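Local coordinates for virulence protein vsdE (Salmonella enterica, PDB 5LQ6) that acts as a cysteine hydrolase effector that suppresses immune responses and contributes to bacterial virulence, at residues Ser54-Asn57 with Leu58-Ala62; Glu133-Ile136 with Leu137-Asp141; Asp14-Ser17 with Arg18-Lys22; Leu83-Asn86 with Ile87-Gln91. The protein carries 4 engineered substitutions. All coordinates share one frame; numbering follows the deposited sequence.

Contact 1. Residues Ser54-Asn57 with Leu58-Ala62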
loop_
_atom_site.group_PDB
_atom_site.type_symbol
_atom_site.label_atom_id
_atom_site.label_comp_id
_atom_site.label_asym_id
_atom_site.label_seq_id
_atom_site.Cartn_x
_atom_site.Cartn_y
_atom_site.Cartn_z
ATOM N N SER A 54 -3.282 -12.324 10.952
ATOM C CA SER A 54 -3.917 -13.377 10.242
ATOM C C SER A 54 -4.452 -12.821 8.928
ATOM O O SER A 54 -4.596 -11.593 8.726
ATOM C CB SER A 54 -5.085 -13.924 11.057
ATOM O OG SER A 54 -6.158 -12.998 11.127
ATOM N N ARG A 55 -4.821 -13.722 8.035
ATOM C CA ARG A 55 -5.426 -13.307 6.788
ATOM C C ARG A 55 -6.721 -12.569 7.034
ATOM O O ARG A 55 -7.047 -11.575 6.394
ATOM C CB ARG A 55 -5.600 -14.502 5.847
ATOM C CG ARG A 55 -6.046 -14.113 4.462
ATOM C CD ARG A 55 -6.146 -15.359 3.609
ATOM N NE ARG A 55 -6.462 -15.034 2.239
ATOM C CZ ARG A 55 -7.685 -14.916 1.761
ATOM N NH1 ARG A 55 -8.748 -15.063 2.557
ATOM N NH2 ARG A 55 -7.857 -14.622 0.480
ATOM N N ASP A 56 -7.506 -13.050 8.000
ATOM C CA ASP A 56 -8.744 -12.401 8.332
ATOM C C ASP A 56 -8.519 -10.988 8.910
ATOM O O ASP A 56 -9.290 -10.069 8.637
ATOM C CB ASP A 56 -9.492 -13.230 9.380
ATOM C CG ASP A 56 -10.798 -12.597 9.717
ATOM O OD1 ASP A 56 -11.657 -12.594 8.820
ATOM O OD2 ASP A 56 -10.911 -12.025 10.833
ATOM N N ASN A 57 -7.486 -10.807 9.701
ATOM C CA ASN A 57 -7.090 -9.473 10.151
ATOM C C ASN A 57 -6.897 -8.552 8.963
ATOM O O ASN A 57 -7.376 -7.404 8.952
ATOM C CB ASN A 57 -5.793 -9.448 10.988
ATOM C CG ASN A 57 -5.878 -10.136 12.345
ATOM O OD1 ASN A 57 -4.857 -10.622 12.826
ATOM N ND2 ASN A 57 -7.036 -10.118 12.975
ATOM N N LEU A 58 -6.130 -9.027 7.990
ATOM C CA LEU A 58 -5.876 -8.200 6.813
ATOM C C LEU A 58 -7.130 -7.834 6.043
ATOM O O LEU A 58 -7.231 -6.755 5.497
ATOM C CB LEU A 58 -4.876 -8.889 5.852
ATOM C CG LEU A 58 -3.483 -9.095 6.339
ATOM C CD1 LEU A 58 -2.752 -9.850 5.210
ATOM C CD2 LEU A 58 -2.795 -7.773 6.621
ATOM N N LYS A 59 -8.084 -8.757 5.952
ATOM C CA LYS A 59 -9.327 -8.436 5.303
ATOM C C LYS A 59 -10.011 -7.288 6.019
ATOM O O LYS A 59 -10.515 -6.351 5.392
ATOM C CB LYS A 59 -10.274 -9.660 5.301
ATOM C CG LYS A 59 -11.482 -9.499 4.427
ATOM C CD LYS A 59 -12.432 -10.687 4.550
ATOM C CE LYS A 59 -11.691 -12.021 4.625
ATOM N NZ LYS A 59 -12.656 -13.158 4.728
ATOM N N GLN A 60 -10.084 -7.366 7.350
ATOM C CA GLN A 60 -10.757 -6.313 8.086
ATOM C C GLN A 60 -10.034 -4.961 7.946
ATOM O O GLN A 60 -10.665 -3.934 7.824
ATOM C CB GLN A 60 -10.895 -6.697 9.554
ATOM C CG GLN A 60 -11.562 -8.050 9.877
ATOM C CD GLN A 60 -12.597 -8.580 8.876
ATOM O OE1 GLN A 60 -13.564 -7.889 8.474
ATOM N NE2 GLN A 60 -12.411 -9.833 8.474
ATOM N N MET A 61 -8.711 -5.006 7.929
ATOM C CA MET A 61 -7.910 -3.778 7.757
ATOM C C MET A 61 -8.107 -3.164 6.379
ATOM O O MET A 61 -8.212 -1.941 6.225
ATOM C CB MET A 61 -6.430 -4.083 8.020
ATOM C CG MET A 61 -6.192 -4.442 9.463
ATOM S SD MET A 61 -4.491 -4.637 9.957
ATOM C CE MET A 61 -4.076 -2.906 10.276
ATOM N N ALA A 62 -8.182 -3.998 5.354
ATOM C CA ALA A 62 -8.424 -3.509 3.994
ATOM C C ALA A 62 -9.801 -2.915 3.831
ATOM O O ALA A 62 -9.985 -1.925 3.154
ATOM C CB ALA A 62 -8.223 -4.611 2.977
#

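Contact 2. Residues Glu133-Ile136 with Leu137-Asp141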
loop_
_atom_site.group_PDB
_atom_site.type_symbol
_atom_site.label_atom_id
_atom_site.label_comp_id
_atom_site.label_asym_id
_atom_site.label_seq_id
_atom_site.Cartn_x
_atom_site.Cartn_y
_atom_site.Cartn_z
ATOM N N GLU A 133 6.634 -11.111 -5.798
ATOM C CA GLU A 133 6.433 -12.098 -4.721
ATOM C C GLU A 133 7.760 -12.673 -4.231
ATOM O O GLU A 133 8.002 -12.774 -3.051
ATOM C CB GLU A 133 5.495 -13.216 -5.206
ATOM C CG GLU A 133 5.236 -14.293 -4.188
ATOM C CD GLU A 133 4.530 -15.509 -4.764
ATOM O OE1 GLU A 133 4.962 -16.015 -5.820
ATOM O OE2 GLU A 133 3.523 -15.940 -4.174
ATOM N N LYS A 134 8.617 -13.049 -5.160
ATOM C CA LYS A 134 9.907 -13.648 -4.797
ATOM C C LYS A 134 10.760 -12.673 -4.016
ATOM O O LYS A 134 11.390 -13.029 -2.991
ATOM C CB LYS A 134 10.651 -14.054 -6.095
ATOM C CG LYS A 134 12.025 -14.643 -5.830
ATOM C CD LYS A 134 12.737 -14.969 -7.128
ATOM C CE LYS A 134 14.252 -14.921 -6.944
ATOM N NZ LYS A 134 14.994 -15.540 -8.087
ATOM N N GLU A 135 10.792 -11.407 -4.418
ATOM C CA GLU A 135 11.599 -10.407 -3.745
ATOM C C GLU A 135 11.109 -10.190 -2.317
ATOM O O GLU A 135 11.890 -10.039 -1.396
ATOM C CB GLU A 135 11.574 -9.085 -4.509
ATOM C CG GLU A 135 12.217 -7.878 -3.856
ATOM C CD GLU A 135 13.723 -8.024 -3.678
ATOM O OE1 GLU A 135 14.338 -8.907 -4.340
ATOM O OE2 GLU A 135 14.294 -7.231 -2.873
ATOM N N ILE A 136 9.778 -10.151 -2.158
ATOM C CA ILE A 136 9.200 -9.957 -0.851
ATOM C C ILE A 136 9.523 -11.166 0.026
ATOM O O ILE A 136 9.889 -10.973 1.214
ATOM C CB ILE A 136 7.685 -9.730 -0.958
ATOM C CG1 ILE A 136 7.475 -8.305 -1.458
ATOM C CG2 ILE A 136 7.034 -9.946 0.407
ATOM C CD1 ILE A 136 6.048 -8.002 -1.840
ATOM N N LEU A 137 9.361 -12.378 -0.516
ATOM C CA LEU A 137 9.733 -13.571 0.297
ATOM C C LEU A 137 11.178 -13.568 0.678
ATOM O O LEU A 137 11.538 -14.002 1.781
ATOM C CB LEU A 137 9.321 -14.838 -0.382
ATOM C CG LEU A 137 7.824 -15.092 -0.463
ATOM C CD1 LEU A 137 7.517 -16.225 -1.452
ATOM C CD2 LEU A 137 7.202 -15.290 0.926
ATOM N N ASN A 138 12.028 -13.073 -0.196
ATOM C CA ASN A 138 13.455 -12.976 0.150
ATOM C C ASN A 138 13.727 -11.962 1.240
ATOM O O ASN A 138 14.515 -12.227 2.192
ATOM C CB ASN A 138 14.282 -12.689 -1.081
ATOM C CG ASN A 138 15.788 -12.811 -0.820
ATOM O OD1 ASN A 138 16.272 -13.863 -0.411
ATOM N ND2 ASN A 138 16.498 -11.729 -0.990
ATOM N N ARG A 139 13.135 -10.789 1.137
ATOM C CA ARG A 139 13.272 -9.806 2.175
ATOM C C ARG A 139 12.754 -10.343 3.529
ATOM O O ARG A 139 13.363 -10.090 4.605
ATOM C CB ARG A 139 12.588 -8.482 1.845
ATOM C CG ARG A 139 13.207 -7.712 0.705
ATOM C CD ARG A 139 12.542 -6.358 0.588
ATOM N NE ARG A 139 12.763 -5.719 -0.712
ATOM C CZ ARG A 139 12.534 -4.428 -0.962
ATOM N NH1 ARG A 139 12.125 -3.590 -0.005
ATOM N NH2 ARG A 139 12.759 -3.960 -2.172
ATOM N N TYR A 140 11.671 -11.103 3.508
ATOM C CA TYR A 140 11.172 -11.671 4.733
ATOM C C TYR A 140 12.140 -12.732 5.274
ATOM O O TYR A 140 12.355 -12.787 6.483
ATOM C CB TYR A 140 9.790 -12.310 4.509
ATOM C CG TYR A 140 9.140 -12.851 5.749
ATOM C CD1 TYR A 140 8.485 -12.049 6.645
ATOM C CD2 TYR A 140 9.260 -14.213 6.035
ATOM C CE1 TYR A 140 7.933 -12.557 7.806
ATOM C CE2 TYR A 140 8.682 -14.709 7.153
ATOM C CZ TYR A 140 8.063 -13.899 8.045
ATOM O OH TYR A 140 7.470 -14.418 9.177
ATOM N N ASP A 141 12.650 -13.551 4.384
ATOM C CA ASP A 141 13.597 -14.613 4.784
ATOM C C ASP A 141 14.816 -14.041 5.478
ATOM O O ASP A 141 15.302 -14.634 6.450
ATOM C CB ASP A 141 13.980 -15.422 3.583
ATOM C CG ASP A 141 14.714 -16.654 3.984
ATOM O OD1 ASP A 141 14.077 -17.500 4.667
ATOM O OD2 ASP A 141 15.889 -16.701 3.604
#

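Contact 3. Residues Asp14-Ser17 with Arg18-Lys22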
loop_
_atom_site.group_PDB
_atom_site.type_symbol
_atom_site.label_atom_id
_atom_site.label_comp_id
_atom_site.label_asym_id
_atom_site.label_seq_id
_atom_site.Cartn_x
_atom_site.Cartn_y
_atom_site.Cartn_z
ATOM N N ASP A 14 1.775 14.190 13.965
ATOM C CA ASP A 14 2.713 14.661 12.914
ATOM C C ASP A 14 2.109 14.727 11.520
ATOM O O ASP A 14 2.423 15.616 10.732
ATOM C CB ASP A 14 3.983 13.811 12.915
ATOM C CG ASP A 14 4.872 14.048 14.149
ATOM O OD1 ASP A 14 4.636 14.994 14.917
ATOM O OD2 ASP A 14 5.828 13.272 14.341
ATOM N N ILE A 15 1.214 13.800 11.201
ATOM C CA ILE A 15 0.432 13.868 9.950
ATOM C C ILE A 15 -0.402 15.146 9.900
ATOM O O ILE A 15 -0.478 15.855 8.906
ATOM C CB ILE A 15 -0.474 12.610 9.760
ATOM C CG1 ILE A 15 0.409 11.357 9.728
ATOM C CG2 ILE A 15 -1.368 12.753 8.565
ATOM C CD1 ILE A 15 -0.395 10.067 9.692
ATOM N N ILE A 16 -1.069 15.415 11.016
ATOM C CA ILE A 16 -1.923 16.594 11.114
ATOM C C ILE A 16 -1.116 17.873 10.945
ATOM O O ILE A 16 -1.534 18.758 10.196
ATOM C CB ILE A 16 -2.659 16.558 12.469
ATOM C CG1 ILE A 16 -3.839 15.558 12.339
ATOM C CG2 ILE A 16 -3.160 17.951 12.842
ATOM C CD1 ILE A 16 -4.370 15.095 13.684
ATOM N N SER A 17 0.058 17.913 11.516
ATOM C CA SER A 17 0.902 19.096 11.381
ATOM C C SER A 17 1.341 19.272 9.924
ATOM O O SER A 17 1.293 20.357 9.365
ATOM C CB SER A 17 2.067 19.102 12.346
ATOM O OG SER A 17 2.940 18.034 12.210
ATOM N N ARG A 18 1.760 18.175 9.304
ATOM C CA ARG A 18 2.228 18.280 7.893
ATOM C C ARG A 18 1.145 18.676 6.933
ATOM O O ARG A 18 1.338 19.530 6.078
ATOM C CB ARG A 18 2.887 16.965 7.482
ATOM C CG ARG A 18 4.208 16.686 8.160
ATOM C CD ARG A 18 4.944 15.472 7.606
ATOM N NE ARG A 18 4.234 14.231 7.932
ATOM C CZ ARG A 18 4.532 13.425 8.930
ATOM N NH1 ARG A 18 5.518 13.707 9.759
ATOM N NH2 ARG A 18 3.822 12.289 9.106
ATOM N N ILE A 19 -0.030 18.057 7.075
ATOM C CA ILE A 19 -1.121 18.278 6.160
ATOM C C ILE A 19 -1.687 19.707 6.235
ATOM O O ILE A 19 -2.204 20.257 5.266
ATOM C CB ILE A 19 -2.179 17.155 6.376
ATOM C CG1 ILE A 19 -2.866 16.784 5.096
ATOM C CG2 ILE A 19 -3.123 17.473 7.547
ATOM C CD1 ILE A 19 -3.793 15.606 5.313
ATOM N N ASN A 20 -1.536 20.353 7.397
ATOM C CA ASN A 20 -2.006 21.716 7.556
ATOM C C ASN A 20 -0.929 22.787 7.399
ATOM O O ASN A 20 -1.189 23.975 7.559
ATOM C CB ASN A 20 -2.622 21.863 8.969
ATOM C CG ASN A 20 -3.944 21.174 9.090
ATOM O OD1 ASN A 20 -4.843 21.557 8.404
ATOM N ND2 ASN A 20 -4.044 20.131 9.902
ATOM N N SER A 21 0.310 22.366 7.078
ATOM C CA SER A 21 1.409 23.333 7.087
ATOM C C SER A 21 1.356 24.312 5.922
ATOM O O SER A 21 0.821 24.008 4.885
ATOM C CB SER A 21 2.701 22.585 7.147
ATOM O OG SER A 21 2.868 21.911 5.984
ATOM N N LYS A 22 1.958 25.470 6.140
ATOM C CA LYS A 22 1.955 26.513 5.130
ATOM C C LYS A 22 3.182 26.392 4.222
ATOM O O LYS A 22 3.193 27.012 3.146
ATOM C CB LYS A 22 1.935 27.891 5.791
ATOM C CG LYS A 22 0.701 28.176 6.649
ATOM C CD LYS A 22 -0.608 27.854 5.958
ATOM C CE LYS A 22 -1.807 28.484 6.708
ATOM N NZ LYS A 22 -2.567 27.607 7.669
HETATM O O HOH W 1 6.601 11.714 11.655
#

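Contact 4. Residues Leu83-Asn86 with Ile87-Gln91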
loop_
_atom_site.group_PDB
_atom_site.type_symbol
_atom_site.label_atom_id
_atom_site.label_comp_id
_atom_site.label_asym_id
_atom_site.label_seq_id
_atom_site.Cartn_x
_atom_site.Cartn_y
_atom_site.Cartn_z
ATOM N N LEU A 83 -3.368 1.999 4.405
ATOM C CA LEU A 83 -3.322 0.618 4.855
ATOM C C LEU A 83 -1.952 0.266 5.357
ATOM O O LEU A 83 -1.794 -0.432 6.351
ATOM C CB LEU A 83 -3.753 -0.307 3.708
ATOM C CG LEU A 83 -3.815 -1.788 4.034
ATOM C CD1 LEU A 83 -4.709 -2.047 5.240
ATOM C CD2 LEU A 83 -4.300 -2.577 2.813
ATOM N N HIS A 84 -0.894 0.670 4.640
ATOM C CA HIS A 84 0.466 0.410 5.091
ATOM C C HIS A 84 0.769 0.968 6.477
ATOM O O HIS A 84 1.415 0.340 7.308
ATOM C CB HIS A 84 1.441 0.935 4.045
ATOM C CG HIS A 84 2.858 0.548 4.262
ATOM N ND1 HIS A 84 3.324 -0.722 4.022
ATOM C CD2 HIS A 84 3.940 1.268 4.617
ATOM C CE1 HIS A 84 4.603 -0.788 4.297
ATOM N NE2 HIS A 84 5.017 0.415 4.639
ATOM N N TYR A 85 0.336 2.198 6.667
ATOM C CA TYR A 85 0.470 2.835 7.965
ATOM C C TYR A 85 -0.265 2.071 9.067
ATOM O O TYR A 85 0.301 1.842 10.134
ATOM C CB TYR A 85 -0.046 4.266 7.882
ATOM C CG TYR A 85 -0.018 5.087 9.159
ATOM C CD1 TYR A 85 -1.027 5.025 10.071
ATOM C CD2 TYR A 85 1.054 5.904 9.398
ATOM C CE1 TYR A 85 -0.984 5.830 11.223
ATOM C CE2 TYR A 85 1.099 6.732 10.534
ATOM C CZ TYR A 85 0.066 6.643 11.427
ATOM O OH TYR A 85 0.092 7.435 12.617
ATOM N N ASN A 86 -1.506 1.707 8.817
ATOM C CA ASN A 86 -2.326 0.958 9.792
ATOM C C ASN A 86 -1.666 -0.392 10.117
ATOM O O ASN A 86 -1.590 -0.811 11.268
ATOM C CB ASN A 86 -3.741 0.748 9.276
ATOM C CG ASN A 86 -4.546 2.043 9.215
ATOM O OD1 ASN A 86 -4.071 3.075 9.711
ATOM N ND2 ASN A 86 -5.663 2.013 8.569
ATOM N N ILE A 87 -1.167 -1.095 9.098
ATOM C CA ILE A 87 -0.505 -2.338 9.358
ATOM C C ILE A 87 0.722 -2.133 10.236
ATOM O O ILE A 87 0.937 -2.877 11.214
ATOM C CB ILE A 87 -0.104 -3.040 8.015
ATOM C CG1 ILE A 87 -1.337 -3.527 7.312
ATOM C CG2 ILE A 87 0.887 -4.190 8.260
ATOM C CD1 ILE A 87 -1.093 -3.834 5.845
ATOM N N HIS A 88 1.522 -1.101 9.942
ATOM C CA HIS A 88 2.725 -0.839 10.699
ATOM C C HIS A 88 2.381 -0.640 12.206
ATOM O O HIS A 88 3.119 -1.117 13.056
ATOM C CB HIS A 88 3.427 0.398 10.156
ATOM C CG HIS A 88 4.694 0.703 10.880
ATOM N ND1 HIS A 88 5.877 0.060 10.585
ATOM C CD2 HIS A 88 4.960 1.562 11.894
ATOM C CE1 HIS A 88 6.825 0.522 11.387
ATOM N NE2 HIS A 88 6.287 1.413 12.204
ATOM N N HIS A 89 1.311 0.093 12.463
ATOM C CA HIS A 89 0.923 0.434 13.853
ATOM C C HIS A 89 0.014 -0.587 14.453
ATOM O O HIS A 89 -0.386 -0.449 15.620
ATOM C CB HIS A 89 0.298 1.838 13.813
ATOM C CG HIS A 89 1.301 2.908 13.562
ATOM N ND1 HIS A 89 2.243 3.290 14.500
ATOM C CD2 HIS A 89 1.582 3.624 12.445
ATOM C CE1 HIS A 89 3.037 4.214 13.976
ATOM N NE2 HIS A 89 2.651 4.446 12.736
ATOM N N ARG A 90 -0.316 -1.630 13.706
ATOM C CA ARG A 90 -1.256 -2.653 14.135
ATOM C C ARG A 90 -2.539 -2.061 14.651
ATOM O O ARG A 90 -3.123 -2.528 15.649
ATOM C CB ARG A 90 -0.602 -3.601 15.177
ATOM C CG ARG A 90 0.526 -4.444 14.646
ATOM C CD ARG A 90 0.025 -5.388 13.547
ATOM N NE ARG A 90 0.940 -6.465 13.248
ATOM C CZ ARG A 90 1.884 -6.446 12.314
ATOM N NH1 ARG A 90 2.089 -5.361 11.565
ATOM N NH2 ARG A 90 2.651 -7.521 12.114
ATOM N N GLN A 91 -3.042 -1.052 13.953
ATOM C CA GLN A 91 -4.240 -0.380 14.368
ATOM C C GLN A 91 -4.951 0.266 13.221
ATOM O O GLN A 91 -4.298 0.797 12.321
ATOM C CB GLN A 91 -3.878 0.668 15.439
ATOM C CG GLN A 91 -5.097 1.327 16.083
ATOM C CD GLN A 91 -4.727 2.282 17.242
ATOM O OE1 GLN A 91 -3.619 2.211 17.801
ATOM N NE2 GLN A 91 -5.663 3.169 17.604
#

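Contact 1. Residues Ser54-Asn57 with Leu58-Ala62
D56 and Q60, one helical turn apart, lean together over the outer side of the first turn of helix 55-65. Their flat ends are skewed, with carboxylate and amide planes 40° apart. In the conformer of Q60 described here, one of two modelled, NE2 divides its approach between two oxygens of D56: OD1 at 2.9 Å and the main-chain O at 3.1 Å. Both bonds are weak, their hydrogens bent well off line, and tentative. The bend of Q60 at chi2 (-29°) folds the amide back over the preceding turn, bringing CG within 3.3 Å of D56 O. R63 NH1 holds OE1 in this conformer. K59 rises beside the same carboxylate, but D56 OD1 and K59 NZ stay 4.2 Å apart, beyond salt-bridge range.

At the helix start, S54 and N57 form a capping box. S54 OG takes the amide hydrogen of N57 N at 2.9 Å, and N57 OD1 receives S54 N in return, with the donor 42° above the amide carbonyl plane. On the inner side, CG of L58 lies 3.6 Å from S54 O, and the side chain continues onto strands 163-172 and 180-184. M61 turns its thioether toward helix 76-89. The reciprocal bonds give N57 N, a first-turn amide, a side-chain acceptor and tie the two cap residues together, while the tentative Q60 bonds and distant lysine probably add only modest electrostatic stabilisation.

Contact 2. Residues Glu133-Ile136 with Leu137-Asp141
The guanidinium of R139 meets the carboxylate of E135 at its edge, and the two planes stand almost perpendicular, 85° apart. NE donates to E135 OE2 at 3.0 Å along a nearly straight path (165°), reaching the oxygen on its anti side; NH2 is more distant, 3.7 Å from OE2. This is an i to i+4 salt bridge along helix 129-143, an amphipathic helix lying against the four-stranded antiparallel sheet. R139 reaches back with an extended chain, while E135 bends at chi2 (65°), bringing the carboxylate to the NE edge. The main chain supports the pair, R139 N donating to E135 O at 2.9 Å.

One face of the helix carries apolar contacts. I136 packs on strands 147-157, 163-172 and 180-184, meeting F148, I150, A169, V171 and V181. Y140 settles on V171 and P179, its OH hydrogen-bonded to S173 OG. E133 and L137 lie side by side and point the same way, both touching V181; the aliphatic part of the glutamate meets the leucine through E133 CG and L137 CD1, 4.1 Å apart.

Contact 3. Residues Asp14-Ser17 with Arg18-Lys22
R18 folds back over the main chain of D14, laying one face of its guanidinium on the peptide. D14 O sits over the centre of that face, with R18 CZ 3.5 Å away, and I15 N lies over the same face nearer the rim. The turn at chi3 (-68°) swings the group back along the helix, bringing NH1 to 3.5 Å from D14 CB and NH2 against I15 CG1. NE is spent elsewhere, on I114 O of helix 108-116, which helps set how the plane is turned.

Water links the charged ends. Water 1 lies in the guanidinium plane, accepts from R18 NH1 at 3.0 Å and donates to D14 OD2 at 3.2 Å, so the aspartate and arginine interact through solvent.

Side-chain to backbone bonds dominate the rest, as the short helix 12-19 runs out. S17 OG, with chi1 near 60°, curls back to donate to D14 O at 2.9 Å; R18 N reaches that oxygen from the same face. I16 O likewise receives two donors, here from opposite faces: N20 ND2 at 2.9 Å and N20 N at 3.2 Å. S21 OG gives its hydrogen to R18 O at 2.8 Å, a carbonyl also bonded by S21 N.

Apolar contacts fasten the other side of the helix. I15 and I19 both pack on L39 of strand 39-41 and on I114, and I19 reaches I35 of helix 29-38 as well. CG2 of I19 is wedged against the carbonyls of I15 and I16.

Contact 4. Residues Leu83-Asn86 with Ile87-Gln91
H89 sets CD2 of its imidazole over the centre of the Y85 ring, 3.4 Å above the plane. The rings are oblique, with centroids 4.4 Å apart and planes inclined at 49°. H89 CG lies anti to its own carbonyl carbon (chi1 -71°), which turns the imidazole back along the helix and leaves CD2 3.2 Å from Y85 O. On roughly the other side of the helix, L83 and I87 meet through CG and CD1 at 3.9 Å.

Just beyond these pairs, helix 76-89 closes in a Schellman motif. R90 takes a positive phi of 50°; Q91 N then bonds to N86 O at 3.1 Å and R90 N to I87 O, also at 3.1 Å. R90 NH1 gives I87 O a second hydrogen at 2.8 Å from the opposite face of the carbonyl, so the arginine seals the end with both main chain and side chain. This helix begins with a cysteine that probably belongs to a Cys-His-Asp triad, as in papain-like enzymes.

Farther out, R90 continues to P50 O through NE and to Q51 O through NH2. Y85 OH is held by S11 OG, fixing the far end of the phenol, while N86 ND2 bonds to L94 O and H84 NE2 accepts from Y214 N. The H88 ring meets that of Y214 edge-to-face, and I87 rests on S147 and V170.

Contact 4 is the most buried of the four, with aromatic and aliphatic neighbours; contact 2 lies at the surface, its main side-chain link a salt bridge between partly exposed residues. Contacts 1 and 3 are intermediate, each with an apolar side and a polar one. Contact 1 caps the start of helix 55-65 with a capping box and contact 4 the end of helix 76-89 with a Schellman motif; they touch where M61 CE lies 3.4 Å from N86 O. Contact 3 reaches contact 4 through I15 CD1, 3.7 Å from Y85 CE2. Contact 2 touches none of the others, but I136 shares strand 163-172 with L58 and I87; the centres of contacts 2 and 3 lie about 34 Å apart.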